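Local structure of xylose isomerase domain protein TIM barrel (Planctomyces limnophilus, 3TVA) at residues A[117-123]-A[152-158]; A[101-105]-A[143-147]; A[36-42]-A[65-71]; A[181-187]-A[207-213]. The protein folds as a TIM barrel, binds a magnesium ion and probably acts as an isomerase. All coordinates share one frame. Residue numbers count along the deposited sequence, not the author numbering.

Contact 1. Residues A[117-123]-A[152-158]; sequences PAIGLHI and GQAVHLE. With MG (magnesium ion), chain C.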
# COMPACT_ATOMS: atom_id res chain seq x y z
N PRO A 117 12.95 6.00 -0.82
CA PRO A 117 12.40 7.14 -1.57
C PRO A 117 10.91 7.40 -1.36
O PRO A 117 10.38 8.40 -1.86
CB PRO A 117 12.72 6.80 -3.04
CG PRO A 117 12.68 5.30 -3.07
CD PRO A 117 13.24 4.86 -1.71
N ALA A 118 10.20 6.47 -0.72
CA ALA A 118 8.75 6.61 -0.65
C ALA A 118 8.14 6.11 0.65
O ALA A 118 8.61 5.14 1.24
CB ALA A 118 8.10 5.91 -1.86
N ILE A 119 7.08 6.78 1.07
CA ILE A 119 6.27 6.30 2.18
C ILE A 119 4.84 6.11 1.71
O ILE A 119 4.42 6.71 0.72
CB ILE A 119 6.30 7.26 3.40
CG1 ILE A 119 5.80 8.65 3.02
CG2 ILE A 119 7.71 7.32 4.02
CD1 ILE A 119 5.96 9.67 4.15
N GLY A 120 4.05 5.35 2.45
CA GLY A 120 2.71 5.08 1.96
C GLY A 120 1.75 5.03 3.13
O GLY A 120 2.14 4.83 4.27
N LEU A 121 0.50 5.32 2.80
CA LEU A 121 -0.54 5.58 3.77
C LEU A 121 -1.91 5.24 3.21
O LEU A 121 -2.23 5.66 2.09
CB LEU A 121 -0.49 7.09 4.07
CG LEU A 121 -1.62 7.87 4.74
CD1 LEU A 121 -1.59 7.68 6.24
CD2 LEU A 121 -1.50 9.34 4.38
N HIS A 122 -2.76 4.57 4.00
CA HIS A 122 -4.20 4.58 3.71
C HIS A 122 -4.71 5.75 4.51
O HIS A 122 -4.75 5.72 5.74
CB HIS A 122 -4.92 3.28 4.14
CG HIS A 122 -6.42 3.35 4.03
ND1 HIS A 122 -7.26 2.50 4.72
CD2 HIS A 122 -7.23 4.18 3.32
CE1 HIS A 122 -8.52 2.80 4.44
NE2 HIS A 122 -8.53 3.82 3.59
N ILE A 123 -5.10 6.79 3.79
CA ILE A 123 -5.42 8.07 4.41
C ILE A 123 -6.77 8.06 5.15
O ILE A 123 -7.02 8.92 5.99
CB ILE A 123 -5.31 9.23 3.39
CG1 ILE A 123 -5.00 10.55 4.11
CG2 ILE A 123 -6.55 9.31 2.51
CD1 ILE A 123 -4.71 11.73 3.17
N GLY A 152 13.29 14.45 -0.11
CA GLY A 152 13.38 13.83 -1.43
C GLY A 152 12.44 12.63 -1.58
O GLY A 152 12.70 11.71 -2.35
N GLN A 153 11.31 12.65 -0.89
CA GLN A 153 10.42 11.49 -0.88
C GLN A 153 9.07 11.77 -1.51
O GLN A 153 8.62 12.91 -1.57
CB GLN A 153 10.12 11.02 0.56
CG GLN A 153 11.26 10.44 1.30
CD GLN A 153 10.95 10.28 2.79
OE1 GLN A 153 9.85 10.59 3.25
NE2 GLN A 153 11.92 9.81 3.54
N ALA A 154 8.42 10.69 -1.93
CA ALA A 154 7.06 10.73 -2.43
C ALA A 154 6.13 10.05 -1.40
O ALA A 154 6.57 9.19 -0.63
CB ALA A 154 6.96 9.98 -3.79
N VAL A 155 4.88 10.49 -1.37
CA VAL A 155 3.84 9.81 -0.59
C VAL A 155 2.89 9.06 -1.54
O VAL A 155 2.36 9.65 -2.49
CB VAL A 155 3.02 10.82 0.24
CG1 VAL A 155 1.91 10.11 1.00
CG2 VAL A 155 3.94 11.59 1.19
N HIS A 156 2.69 7.77 -1.28
CA HIS A 156 1.83 6.93 -2.11
C HIS A 156 0.54 6.60 -1.34
O HIS A 156 0.58 5.90 -0.31
CB HIS A 156 2.54 5.61 -2.46
CG HIS A 156 3.80 5.79 -3.26
ND1 HIS A 156 4.55 4.71 -3.70
CD2 HIS A 156 4.45 6.89 -3.70
CE1 HIS A 156 5.61 5.15 -4.36
NE2 HIS A 156 5.57 6.47 -4.37
N LEU A 157 -0.59 7.09 -1.83
CA LEU A 157 -1.88 6.79 -1.20
C LEU A 157 -2.29 5.38 -1.53
O LEU A 157 -2.34 4.99 -2.70
CB LEU A 157 -2.97 7.75 -1.67
CG LEU A 157 -2.71 9.22 -1.38
CD1 LEU A 157 -3.78 10.15 -1.99
CD2 LEU A 157 -2.60 9.43 0.14
N GLU A 158 -2.57 4.60 -0.50
CA GLU A 158 -3.06 3.25 -0.69
C GLU A 158 -4.53 3.29 -1.17
O GLU A 158 -5.30 4.12 -0.69
CB GLU A 158 -2.94 2.52 0.64
CG GLU A 158 -3.67 1.23 0.68
CD GLU A 158 -2.96 0.13 -0.08
OE1 GLU A 158 -1.86 0.33 -0.64
OE2 GLU A 158 -3.54 -0.94 -0.11
MG MG C . -2.43 -3.11 -0.01
O HOH W 1 11.05 10.10 -4.36
O HOH W 2 -5.45 6.34 0.96
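Strands 118-121 and 154-158 run side by side at 27°, their axes 4.6 Å apart, as neighbouring parallel staves of a TIM barrel joined by a beta-alpha-beta crossover through helix 132-149. In 117-123 every second residue bonds across, P117 through O, I119 and L121 through both N and O: P117 O takes A154 N (3.0 Å), I119 N gives to A154 O (3.0 Å), I119 O takes H156 N (2.8 Å), L121 N gives to H156 O (3.2 Å) and L121 O takes E158 N (2.8 Å). Alternation also sorts the side chains. I119, L121, V155 and L157 face the outer helices, with I119 CG1 3.9 Å from V155 CG2. A118, A154 and H156 face the barrel interior, where A118 CB makes a CH-pi contact over the H156 ring, 3.9 Å from its centroid. H156 ND1 finds its partner in S209 OG. At the C-terminal end of its strand, where TIM barrels carry their active sites, E158 bonds N182 through OE1 and binds magnesium through OE2, at 2.4 Å from MG.

Contact 2. Residues A[101-105]-A[143-147]; sequences VAEMK and DLLTH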
# COMPACT_ATOMS: atom_id res chain seq x y z
N VAL A 101 -0.59 12.43 11.97
CA VAL A 101 0.20 13.32 11.12
C VAL A 101 1.66 13.37 11.62
O VAL A 101 2.60 13.22 10.83
CB VAL A 101 -0.41 14.73 11.08
CG1 VAL A 101 0.54 15.74 10.40
CG2 VAL A 101 -1.74 14.68 10.36
N ALA A 102 1.83 13.57 12.93
CA ALA A 102 3.17 13.60 13.54
C ALA A 102 3.89 12.24 13.39
O ALA A 102 5.09 12.19 13.12
CB ALA A 102 3.10 14.02 15.04
N GLU A 103 3.14 11.16 13.54
CA GLU A 103 3.71 9.83 13.30
C GLU A 103 4.16 9.64 11.85
O GLU A 103 5.21 9.05 11.62
CB GLU A 103 2.72 8.73 13.67
CG GLU A 103 2.71 8.38 15.12
CD GLU A 103 2.23 6.96 15.34
OE1 GLU A 103 1.10 6.79 15.85
OE2 GLU A 103 2.98 6.01 15.00
N MSE A 104 3.38 10.12 10.88
CA MSE A 104 3.76 9.97 9.46
C MSE A 104 5.04 10.75 9.19
O MSE A 104 5.88 10.34 8.38
CB MSE A 104 2.65 10.46 8.50
CG MSE A 104 1.59 9.44 8.15
SE MSE A 104 2.29 7.75 7.43
CE MSE A 104 3.19 8.40 5.88
N LYS A 105 5.18 11.89 9.84
CA LYS A 105 6.43 12.65 9.71
C LYS A 105 7.64 11.92 10.33
O LYS A 105 8.72 11.97 9.76
CB LYS A 105 6.30 14.06 10.26
CG LYS A 105 5.32 14.92 9.44
CD LYS A 105 5.21 16.32 10.03
CE LYS A 105 4.08 17.09 9.36
NZ LYS A 105 3.91 18.42 9.98
N ASP A 143 0.79 19.46 3.98
CA ASP A 143 1.78 19.60 5.03
C ASP A 143 2.70 18.38 5.11
O ASP A 143 3.93 18.50 5.20
CB ASP A 143 1.07 19.84 6.36
CG ASP A 143 2.02 20.01 7.52
OD1 ASP A 143 2.99 20.79 7.39
OD2 ASP A 143 1.80 19.38 8.57
N LEU A 144 2.12 17.18 5.08
CA LEU A 144 2.92 15.96 5.06
C LEU A 144 3.78 15.88 3.78
O LEU A 144 4.93 15.43 3.82
CB LEU A 144 2.02 14.74 5.18
CG LEU A 144 2.67 13.36 5.07
CD1 LEU A 144 3.78 13.14 6.13
CD2 LEU A 144 1.59 12.28 5.17
N LEU A 145 3.21 16.30 2.65
CA LEU A 145 3.94 16.26 1.38
C LEU A 145 5.16 17.18 1.38
O LEU A 145 6.20 16.85 0.81
CB LEU A 145 3.00 16.60 0.22
CG LEU A 145 2.11 15.40 -0.09
CD1 LEU A 145 0.84 15.86 -0.77
CD2 LEU A 145 2.86 14.38 -0.96
N THR A 146 5.04 18.32 2.04
CA THR A 146 6.18 19.25 2.17
C THR A 146 7.30 18.59 2.98
O THR A 146 8.48 18.68 2.62
CB THR A 146 5.74 20.55 2.85
OG1 THR A 146 4.83 21.24 2.00
CG2 THR A 146 6.96 21.50 3.19
N HIS A 147 6.92 17.91 4.06
CA HIS A 147 7.89 17.27 4.93
C HIS A 147 8.62 16.19 4.15
O HIS A 147 9.85 16.07 4.21
CB HIS A 147 7.18 16.67 6.15
CG HIS A 147 8.12 16.11 7.18
ND1 HIS A 147 8.58 16.84 8.25
CD2 HIS A 147 8.71 14.89 7.27
CE1 HIS A 147 9.40 16.09 8.98
NE2 HIS A 147 9.50 14.91 8.40
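Helices 97-114 and 132-149, neighbours in the outer layer of a TIM barrel, meet through an apolar seam and a charged pair. Segments 101-105 and 143-147 run nearly parallel, 16° apart with axes separated by 10.2 Å. The cation of K105 is satisfied across the gap: NZ donates to D143 OD2 at 2.7 Å, a salt bridge reached by an almost fully extended lysine chain. Backbone donors are met within each helix, K105 N by V101 O (3.1 Å) and H147 N by D143 O (3.3 Å). H147 NE2 is hydrogen-bonded to OD1 of D109, farther along helix 97-114. Deeper in the interface, L144 leans on the selenomethionine M104, CD1 to CB 3.8 Å, and M104 continues inward to I119 and L121 of the barrel wall. The aliphatic part of K105 also serves: its CB makes a CH-pi contact over the H147 ring face, 3.8 Å from the ring centroid.

Contact 3. Residues A[36-42]-A[65-71]; sequences PTVQVHA and IQVTVIF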
# COMPACT_ATOMS: atom_id res chain seq x y z
N PRO A 36 14.11 -9.74 -4.53
CA PRO A 36 15.01 -8.59 -4.54
C PRO A 36 14.51 -7.33 -3.80
O PRO A 36 15.33 -6.48 -3.45
CB PRO A 36 15.19 -8.30 -6.03
CG PRO A 36 13.87 -8.72 -6.64
CD PRO A 36 13.47 -9.96 -5.85
N THR A 37 13.20 -7.17 -3.63
CA THR A 37 12.65 -5.92 -3.09
C THR A 37 11.55 -6.21 -2.08
O THR A 37 10.92 -7.26 -2.12
CB THR A 37 12.00 -5.00 -4.18
OG1 THR A 37 10.82 -5.61 -4.70
CG2 THR A 37 12.96 -4.72 -5.32
N VAL A 38 11.34 -5.26 -1.17
CA VAL A 38 10.22 -5.33 -0.25
C VAL A 38 9.61 -3.95 -0.04
O VAL A 38 10.27 -2.93 -0.24
CB VAL A 38 10.63 -5.87 1.15
CG1 VAL A 38 11.11 -7.33 1.08
CG2 VAL A 38 11.69 -4.98 1.79
N GLN A 39 8.35 -3.94 0.37
CA GLN A 39 7.78 -2.78 1.04
C GLN A 39 7.72 -3.16 2.51
O GLN A 39 7.59 -4.33 2.84
CB GLN A 39 6.38 -2.47 0.53
CG GLN A 39 6.35 -1.98 -0.91
CD GLN A 39 4.98 -1.51 -1.30
OE1 GLN A 39 4.12 -1.31 -0.45
NE2 GLN A 39 4.75 -1.32 -2.60
N VAL A 40 7.85 -2.18 3.38
CA VAL A 40 7.94 -2.47 4.80
C VAL A 40 6.93 -1.66 5.59
O VAL A 40 6.85 -0.44 5.43
CB VAL A 40 9.35 -2.11 5.33
CG1 VAL A 40 9.50 -2.54 6.77
CG2 VAL A 40 10.41 -2.78 4.47
N HIS A 41 6.19 -2.32 6.46
CA HIS A 41 5.40 -1.59 7.42
C HIS A 41 6.35 -0.92 8.43
O HIS A 41 7.25 -1.56 8.95
CB HIS A 41 4.40 -2.49 8.13
CG HIS A 41 3.34 -1.74 8.87
ND1 HIS A 41 3.60 -1.01 10.01
CD2 HIS A 41 2.01 -1.58 8.62
CE1 HIS A 41 2.49 -0.45 10.44
NE2 HIS A 41 1.51 -0.78 9.62
N ALA A 42 6.15 0.37 8.69
CA ALA A 42 7.04 1.08 9.61
C ALA A 42 7.00 0.45 10.99
O ALA A 42 5.96 0.00 11.45
CB ALA A 42 6.67 2.56 9.70
N ILE A 65 18.47 -6.96 -0.32
CA ILE A 65 17.10 -6.53 -0.50
C ILE A 65 16.96 -5.01 -0.52
O ILE A 65 17.45 -4.32 0.38
CB ILE A 65 16.18 -7.10 0.61
CG1 ILE A 65 15.99 -8.61 0.42
CG2 ILE A 65 14.85 -6.36 0.64
CD1 ILE A 65 15.25 -9.28 1.57
N GLN A 66 16.25 -4.51 -1.53
CA GLN A 66 15.96 -3.08 -1.65
C GLN A 66 14.57 -2.75 -1.08
O GLN A 66 13.59 -3.41 -1.41
CB GLN A 66 16.06 -2.66 -3.12
CG GLN A 66 15.83 -1.17 -3.37
CD GLN A 66 15.62 -0.85 -4.87
OE1 GLN A 66 15.72 -1.74 -5.73
NE2 GLN A 66 15.30 0.41 -5.16
N VAL A 67 14.50 -1.72 -0.24
CA VAL A 67 13.25 -1.28 0.36
C VAL A 67 12.64 -0.17 -0.49
O VAL A 67 13.24 0.89 -0.64
CB VAL A 67 13.50 -0.71 1.78
CG1 VAL A 67 12.18 -0.28 2.43
CG2 VAL A 67 14.24 -1.75 2.63
N THR A 68 11.52 -0.47 -1.13
CA THR A 68 10.85 0.46 -2.05
C THR A 68 9.86 1.47 -1.44
O THR A 68 9.76 2.59 -1.90
CB THR A 68 10.24 -0.30 -3.23
OG1 THR A 68 9.25 -1.20 -2.76
CG2 THR A 68 11.35 -1.10 -3.96
N VAL A 69 9.11 1.05 -0.43
CA VAL A 69 8.14 1.92 0.23
C VAL A 69 8.08 1.54 1.71
O VAL A 69 8.15 0.35 2.06
CB VAL A 69 6.69 1.77 -0.35
CG1 VAL A 69 5.76 2.78 0.31
CG2 VAL A 69 6.63 1.93 -1.89
N ILE A 70 7.96 2.53 2.58
CA ILE A 70 7.68 2.27 3.99
C ILE A 70 6.27 2.75 4.35
O ILE A 70 5.94 3.91 4.16
CB ILE A 70 8.76 2.90 4.91
CG1 ILE A 70 10.10 2.17 4.67
CG2 ILE A 70 8.31 2.81 6.37
CD1 ILE A 70 11.31 2.79 5.34
N PHE A 71 5.44 1.84 4.86
CA PHE A 71 4.02 2.13 5.06
C PHE A 71 3.71 2.58 6.48
O PHE A 71 4.20 2.00 7.43
CB PHE A 71 3.17 0.90 4.70
CG PHE A 71 2.42 1.04 3.40
CD1 PHE A 71 3.03 0.73 2.20
CD2 PHE A 71 1.12 1.51 3.39
CE1 PHE A 71 2.34 0.87 1.00
CE2 PHE A 71 0.43 1.66 2.20
CZ PHE A 71 1.05 1.34 1.00
O HOH W 3 8.77 -3.98 -3.32
O HOH W 4 7.21 -0.58 -4.65
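Parallel strands in a TIM barrel can absorb an extra residue without losing their pairing, and segment 65-71 illustrates how. I65 opens it by packing CG2 against V38 CG2 (3.6 Å) on the side of the sheet that faces helix 27-32. Q66 follows with two backbone bonds, its N to P36 O and V38 N to its O, both 2.9 Å. V67 returns to the helix side, its CG1 3.7 Å from V40 CG2. At T68 the register slips by one: V67 pairs with V38, yet I70 pairs with V40, and T68, with helix-like backbone angles (-86/-37), is the added residue. Its N still reaches V38 O (2.9 Å), while its OG1 meets two waters, one bridging to T37 OG1 and the other to Q39 NE2. V69 resumes the pairing as V40 N bonds to V69 O (2.9 Å). I70 touches A42, CG2 to CB 3.7 Å, and packs outward on helix 97-114. F71 closes with N to V40 O (2.7 Å) and O to A42 N (2.8 Å). Its ring edge lies near the Q39 amide, CE1 to OE1 3.2 Å, and Q39 OE1 is also hydrogen-bonded to the magnesium ligand H211. On the inner side Q39 and F71 thus bring polar and aromatic groups next to the metal ligands, whereas the outer side, V38, V40, V67 and I70, is aliphatic.

Contact 4. Residues A[181-187]-A[207-213]; sequences INFDPAN and VRSIHCK. With MG (magnesium ion), chain C.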
# COMPACT_ATOMS: atom_id res chain seq x y z
N ILE A 181 0.05 7.16 -5.96
CA ILE A 181 -0.81 6.08 -5.51
C ILE A 181 -0.03 4.78 -5.38
O ILE A 181 0.80 4.46 -6.24
CB ILE A 181 -1.94 5.87 -6.54
CG1 ILE A 181 -2.93 7.05 -6.49
CG2 ILE A 181 -2.67 4.52 -6.32
CD1 ILE A 181 -3.93 7.02 -7.63
N ASN A 182 -0.27 4.05 -4.29
CA ASN A 182 0.06 2.63 -4.27
C ASN A 182 -1.20 1.87 -4.63
O ASN A 182 -2.14 1.79 -3.82
CB ASN A 182 0.54 2.16 -2.89
CG ASN A 182 0.99 0.70 -2.90
OD1 ASN A 182 2.12 0.38 -3.28
ND2 ASN A 182 0.08 -0.21 -2.51
N PHE A 183 -1.22 1.28 -5.81
CA PHE A 183 -2.46 0.69 -6.29
C PHE A 183 -2.66 -0.73 -5.76
O PHE A 183 -1.77 -1.59 -5.89
CB PHE A 183 -2.55 0.71 -7.83
CG PHE A 183 -3.94 0.41 -8.34
CD1 PHE A 183 -4.30 -0.88 -8.71
CD2 PHE A 183 -4.90 1.42 -8.41
CE1 PHE A 183 -5.59 -1.16 -9.15
CE2 PHE A 183 -6.20 1.15 -8.86
CZ PHE A 183 -6.55 -0.13 -9.22
N ASP A 184 -3.81 -0.96 -5.15
CA ASP A 184 -4.20 -2.28 -4.63
C ASP A 184 -5.57 -2.70 -5.15
O ASP A 184 -6.59 -2.27 -4.62
CB ASP A 184 -4.16 -2.35 -3.10
CG ASP A 184 -4.48 -3.76 -2.58
OD1 ASP A 184 -5.19 -4.54 -3.23
OD2 ASP A 184 -3.99 -4.13 -1.50
N PRO A 185 -5.61 -3.49 -6.22
CA PRO A 185 -6.92 -3.84 -6.80
C PRO A 185 -7.84 -4.63 -5.86
O PRO A 185 -9.06 -4.50 -5.96
CB PRO A 185 -6.53 -4.68 -8.01
CG PRO A 185 -5.23 -5.33 -7.61
CD PRO A 185 -4.53 -4.37 -6.68
N ALA A 186 -7.28 -5.45 -4.97
CA ALA A 186 -8.11 -6.26 -4.09
C ALA A 186 -8.90 -5.38 -3.13
O ALA A 186 -10.03 -5.73 -2.77
CB ALA A 186 -7.27 -7.28 -3.33
N ASN A 187 -8.33 -4.24 -2.74
CA ASN A 187 -9.02 -3.33 -1.82
C ASN A 187 -10.36 -2.86 -2.35
O ASN A 187 -11.33 -2.76 -1.61
CB ASN A 187 -8.14 -2.13 -1.43
CG ASN A 187 -6.97 -2.52 -0.52
OD1 ASN A 187 -6.87 -3.66 -0.07
ND2 ASN A 187 -6.08 -1.57 -0.24
N VAL A 207 -0.00 6.34 -10.59
CA VAL A 207 0.41 5.09 -9.95
C VAL A 207 1.93 5.07 -9.81
O VAL A 207 2.64 5.21 -10.81
CB VAL A 207 -0.01 3.88 -10.80
CG1 VAL A 207 0.62 2.59 -10.28
CG2 VAL A 207 -1.53 3.76 -10.83
N ARG A 208 2.44 5.01 -8.58
CA ARG A 208 3.88 4.89 -8.36
C ARG A 208 4.38 3.55 -7.81
O ARG A 208 5.58 3.29 -7.82
CB ARG A 208 4.34 6.01 -7.42
CG ARG A 208 3.87 7.39 -7.80
CD ARG A 208 4.89 8.19 -8.63
NE ARG A 208 4.52 9.60 -8.58
CZ ARG A 208 5.18 10.53 -7.89
NH1 ARG A 208 6.31 10.24 -7.23
NH2 ARG A 208 4.72 11.77 -7.89
N SER A 209 3.47 2.72 -7.30
CA SER A 209 3.83 1.42 -6.74
C SER A 209 2.57 0.60 -6.68
O SER A 209 1.48 1.15 -6.79
CB SER A 209 4.50 1.53 -5.35
OG SER A 209 3.64 2.13 -4.41
N ILE A 210 2.68 -0.71 -6.52
CA ILE A 210 1.46 -1.52 -6.52
C ILE A 210 1.54 -2.67 -5.54
O ILE A 210 2.62 -3.10 -5.16
CB ILE A 210 1.15 -2.12 -7.91
CG1 ILE A 210 2.20 -3.14 -8.29
CG2 ILE A 210 1.05 -1.02 -9.01
CD1 ILE A 210 1.62 -4.44 -8.75
N HIS A 211 0.37 -3.17 -5.14
CA HIS A 211 0.27 -4.42 -4.42
C HIS A 211 -0.41 -5.46 -5.29
O HIS A 211 -1.38 -5.17 -6.01
CB HIS A 211 -0.45 -4.21 -3.09
CG HIS A 211 0.36 -3.45 -2.09
ND1 HIS A 211 -0.17 -2.89 -0.95
CD2 HIS A 211 1.69 -3.16 -2.07
CE1 HIS A 211 0.78 -2.27 -0.28
NE2 HIS A 211 1.92 -2.42 -0.93
N CYS A 212 0.12 -6.68 -5.26
CA CYS A 212 -0.55 -7.80 -5.89
C CYS A 212 -1.24 -8.58 -4.80
O CYS A 212 -0.59 -9.24 -3.99
CB CYS A 212 0.45 -8.70 -6.62
SG CYS A 212 1.16 -7.86 -8.06
N LYS A 213 -2.56 -8.48 -4.80
CA LYS A 213 -3.39 -9.12 -3.79
C LYS A 213 -4.71 -9.45 -4.49
O LYS A 213 -5.07 -8.81 -5.48
CB LYS A 213 -3.62 -8.17 -2.61
CG LYS A 213 -4.22 -8.88 -1.40
CD LYS A 213 -5.15 -7.98 -0.61
CE LYS A 213 -4.43 -6.93 0.14
NZ LYS A 213 -5.30 -5.75 0.44
MG MG C . -2.43 -3.11 -0.01
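One carboxylate, that of D184, does three jobs at once. Its OD2 binds magnesium (2.4 Å from MG) and also forms a salt bridge with K213 NZ at 2.8 Å; its OD1 caps the helix that follows, D184 standing at the N-cap position, and accepts from N187 N at 3.2 Å and, weakly, from A186 N at 2.9 Å. H211, on the partner strand, supplies a second metal ligand, ND1 at 2.5 Å from MG, and its NE2 is held by Q39. E158 and E259 complete the set of protein ligands. Such convergence suits the C-terminal ends of parallel TIM-barrel strands, and 181-183 and 207-212 are two adjacent ones, inclined at 25° with axes 4.3 Å apart. Their pairing contains a beta bulge: I181 O takes R208 N (2.9 Å) and, weakly, S209 N (3.4 Å), so that I181 pairs with V207 but N182 with S209. Beyond it the pattern is regular, F183 N to S209 O at 2.9 Å and H211 N to F183 O at 2.8 Å. F183 and I210 point outward toward helix 240-249. On the inner side N182 OD1 accepts from S209 OG (2.6 Å), and N182 ND2, bonded to E158, lies over one face of the H211 ring, 3.1 Å from H211 ND1 without a hydrogen bond to it.

From the N terminus, contact 3 is the first to close, returning the chain through helix 50-62 to strand 66-71 before any other contact opens. Contacts 2 and 1 then cross: 101-105 comes first, 117-123 follows, 143-147 completes the helix pair and 152-158 the strand pair, so the outer layer and the barrel wall interlock, with M104 meeting I119 and L145 meeting V155. Contact 4 closes last, in series with the others. Within the sheet, I70 of contact 3 bonds to A118 and G120 of contact 1, and L157 bonds to N182 of contact 4. Across the barrel interior, Q39 reaches H211, while E158, D184 and H211 unite contacts 1 and 4 at the magnesium ion.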